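Local coordinates for Lmo1499 protein (Listeria monocytogenes, PDB 4IIW) that probably cleaves nascent peptidoglycan strands endolytically as a lytic transglycosylase, ending their elongation, at residues K276-D281 against N285-N290. Residues are numbered along the deposited sequence; the frame is centred on the assembly and turned at random.
Sequences KDLEVD and NTYKNN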
loop_
_atom_site.group_PDB
_atom_site.type_symbol
_atom_site.label_atom_id
_atom_site.label_comp_id
_atom_site.label_asym_id
_atom_site.label_seq_id
_atom_site.Cartn_x
_atom_site.Cartn_y
_atom_site.Cartn_z
ATOM N N LYS B 276 -6.598 14.635 50.681
ATOM C CA LYS B 276 -7.521 15.711 50.307
ATOM C C LYS B 276 -8.962 15.196 50.215
ATOM O O LYS B 276 -9.912 15.941 50.469
ATOM C CB LYS B 276 -7.098 16.366 48.982
ATOM C CG LYS B 276 -8.073 17.441 48.472
ATOM C CD LYS B 276 -7.448 18.299 47.371
ATOM C CE LYS B 276 -8.364 19.451 46.949
ATOM N NZ LYS B 276 -7.658 20.421 46.054
ATOM N N ASP B 277 -9.117 13.926 49.852
ATOM C CA ASP B 277 -10.437 13.309 49.755
ATOM C C ASP B 277 -11.072 13.128 51.139
ATOM O O ASP B 277 -12.285 13.276 51.298
ATOM C CB ASP B 277 -10.344 11.959 49.033
ATOM C CG ASP B 277 -9.917 12.096 47.574
ATOM O OD1 ASP B 277 -10.055 13.199 46.991
ATOM O OD2 ASP B 277 -9.458 11.084 47.006
ATOM N N LEU B 278 -10.247 12.826 52.138
ATOM C CA LEU B 278 -10.728 12.626 53.512
ATOM C C LEU B 278 -11.308 13.906 54.124
ATOM O O LEU B 278 -12.028 13.853 55.126
ATOM C CB LEU B 278 -9.600 12.094 54.410
ATOM C CG LEU B 278 -8.975 10.752 54.001
ATOM C CD1 LEU B 278 -7.776 10.414 54.887
ATOM C CD2 LEU B 278 -10.007 9.626 54.024
ATOM N N GLU B 279 -11.006 15.050 53.516
ATOM C CA GLU B 279 -11.493 16.328 54.014
ATOM C C GLU B 279 -12.806 16.775 53.339
ATOM O O GLU B 279 -13.431 17.734 53.788
ATOM C CB GLU B 279 -10.396 17.397 53.850
ATOM C CG GLU B 279 -10.670 18.701 54.606
ATOM C CD GLU B 279 -9.649 19.780 54.321
ATOM O OE1 GLU B 279 -8.589 19.474 53.737
ATOM O OE2 GLU B 279 -9.905 20.944 54.686
ATOM N N VAL B 280 -13.240 16.062 52.291
ATOM C CA VAL B 280 -14.469 16.419 51.546
ATOM C C VAL B 280 -15.684 16.711 52.432
ATOM O O VAL B 280 -16.033 15.917 53.311
ATOM C CB VAL B 280 -14.877 15.331 50.566
ATOM C CG1 VAL B 280 -15.188 14.041 51.307
ATOM C CG2 VAL B 280 -16.090 15.789 49.778
ATOM N N ASP B 281 -16.330 17.846 52.172
ATOM C CA ASP B 281 -17.489 18.286 52.949
ATOM C C ASP B 281 -18.726 17.577 52.453
ATOM O O ASP B 281 -19.241 17.913 51.397
ATOM C CB ASP B 281 -17.670 19.813 52.828
ATOM C CG ASP B 281 -18.833 20.347 53.670
ATOM O OD1 ASP B 281 -19.437 19.563 54.439
ATOM O OD2 ASP B 281 -19.139 21.560 53.566
ATOM N N ASN B 285 -19.352 11.567 54.413
ATOM C CA ASN B 285 -17.985 11.427 54.895
ATOM C C ASN B 285 -17.923 10.975 56.357
ATOM O O ASN B 285 -18.064 11.794 57.291
ATOM C CB ASN B 285 -17.260 12.752 54.747
ATOM C CG ASN B 285 -15.839 12.674 55.188
ATOM O OD1 ASN B 285 -15.382 11.615 55.617
ATOM N ND2 ASN B 285 -15.116 13.795 55.091
ATOM N N THR B 286 -17.677 9.680 56.557
ATOM C CA THR B 286 -17.631 9.108 57.905
ATOM C C THR B 286 -16.344 9.406 58.667
ATOM O O THR B 286 -16.162 8.929 59.783
ATOM C CB THR B 286 -17.898 7.608 57.891
ATOM O OG1 THR B 286 -16.954 6.961 57.022
ATOM C CG2 THR B 286 -19.331 7.339 57.411
ATOM N N TYR B 287 -15.444 10.170 58.055
ATOM C CA TYR B 287 -14.256 10.653 58.743
ATOM C C TYR B 287 -14.591 11.966 59.451
ATOM O O TYR B 287 -13.966 12.307 60.453
ATOM C CB TYR B 287 -13.101 10.874 57.772
ATOM C CG TYR B 287 -12.349 9.617 57.426
ATOM C CD1 TYR B 287 -12.842 8.724 56.484
ATOM C CD2 TYR B 287 -11.133 9.325 58.039
ATOM C CE1 TYR B 287 -12.151 7.571 56.168
ATOM C CE2 TYR B 287 -10.430 8.177 57.725
ATOM C CZ TYR B 287 -10.945 7.301 56.790
ATOM O OH TYR B 287 -10.255 6.151 56.480
ATOM N N LYS B 288 -15.585 12.689 58.927
ATOM C CA LYS B 288 -16.008 13.983 59.488
ATOM C C LYS B 288 -17.349 13.996 60.222
ATOM O O LYS B 288 -17.719 14.998 60.782
ATOM C CB LYS B 288 -16.043 15.053 58.389
ATOM C CG LYS B 288 -14.657 15.554 57.995
ATOM C CD LYS B 288 -14.727 16.881 57.240
ATOM C CE LYS B 288 -13.332 17.494 57.045
ATOM N NZ LYS B 288 -12.631 17.848 58.318
ATOM N N ASN B 289 -18.068 12.889 60.224
ATOM C CA ASN B 289 -19.382 12.829 60.865
ATOM C C ASN B 289 -19.542 11.557 61.638
ATOM O O ASN B 289 -19.090 10.503 61.182
ATOM C CB ASN B 289 -20.467 12.842 59.794
ATOM C CG ASN B 289 -20.486 14.118 59.001
ATOM O OD1 ASN B 289 -20.864 15.157 59.511
ATOM N ND2 ASN B 289 -20.109 14.040 57.742
ATOM N N ASN B 290 -20.182 11.633 62.800
ATOM C CA ASN B 290 -20.459 10.426 63.559
ATOM C C ASN B 290 -21.702 9.736 62.996
ATOM O O ASN B 290 -22.448 10.326 62.209
ATOM C CB ASN B 290 -20.640 10.729 65.036
ATOM C CG ASN B 290 -19.347 11.183 65.698
ATOM O OD1 ASN B 290 -18.987 12.367 65.668
ATOM N ND2 ASN B 290 -18.659 10.241 66.334
#
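The amide of Asn-285 reaches across to the chain leaving the short helix 275-278 and spends both N-H groups of ND2 on its carbonyls. Asn-285 ND2 lies 2.9 Å from Val-280 O, in the carbonyl plane and on a lone pair, and 3.1 Å from Leu-278 O, arriving from above that carbonyl's plane. CG stands anti to the backbone N (chi1 -178°), which points ND2 at the two carbonyls while OD1 stays with its own segment. There Asn-285 OD1 accepts from Tyr-287 N at 2.8 Å, which makes an Asx turn. The buried amide is thus held at both ends, its rotation fixed, and the one side chain ties the turn after the helix to the loop 285-290. This loop lies in the YceG-like region, and the Tyr-287 side chain sits about 7 Å from that of Glu-232, predicted to be important for catalysis.

Apolar contact is made by Leu-278, whose CD2 methyl sits over the centre of one face of the Tyr-287 ring, 3.7 Å from its centroid, a CH-pi contact. Tyr-287 OH is hydrogen-bonded to Asp-259 OD1, and Val-262 of helix 259-265 touches both Tyr-287 and Asn-285.

Among the exposed residues, Lys-288 lays its aliphatic chain across Glu-279: Lys-288 CE packs against the backbone O of Glu-279 and also touches Glu-279 CG at 3.8 Å. The opposite charges stay apart, with Lys-288 NZ 5.5 Å from Glu-279 OE2.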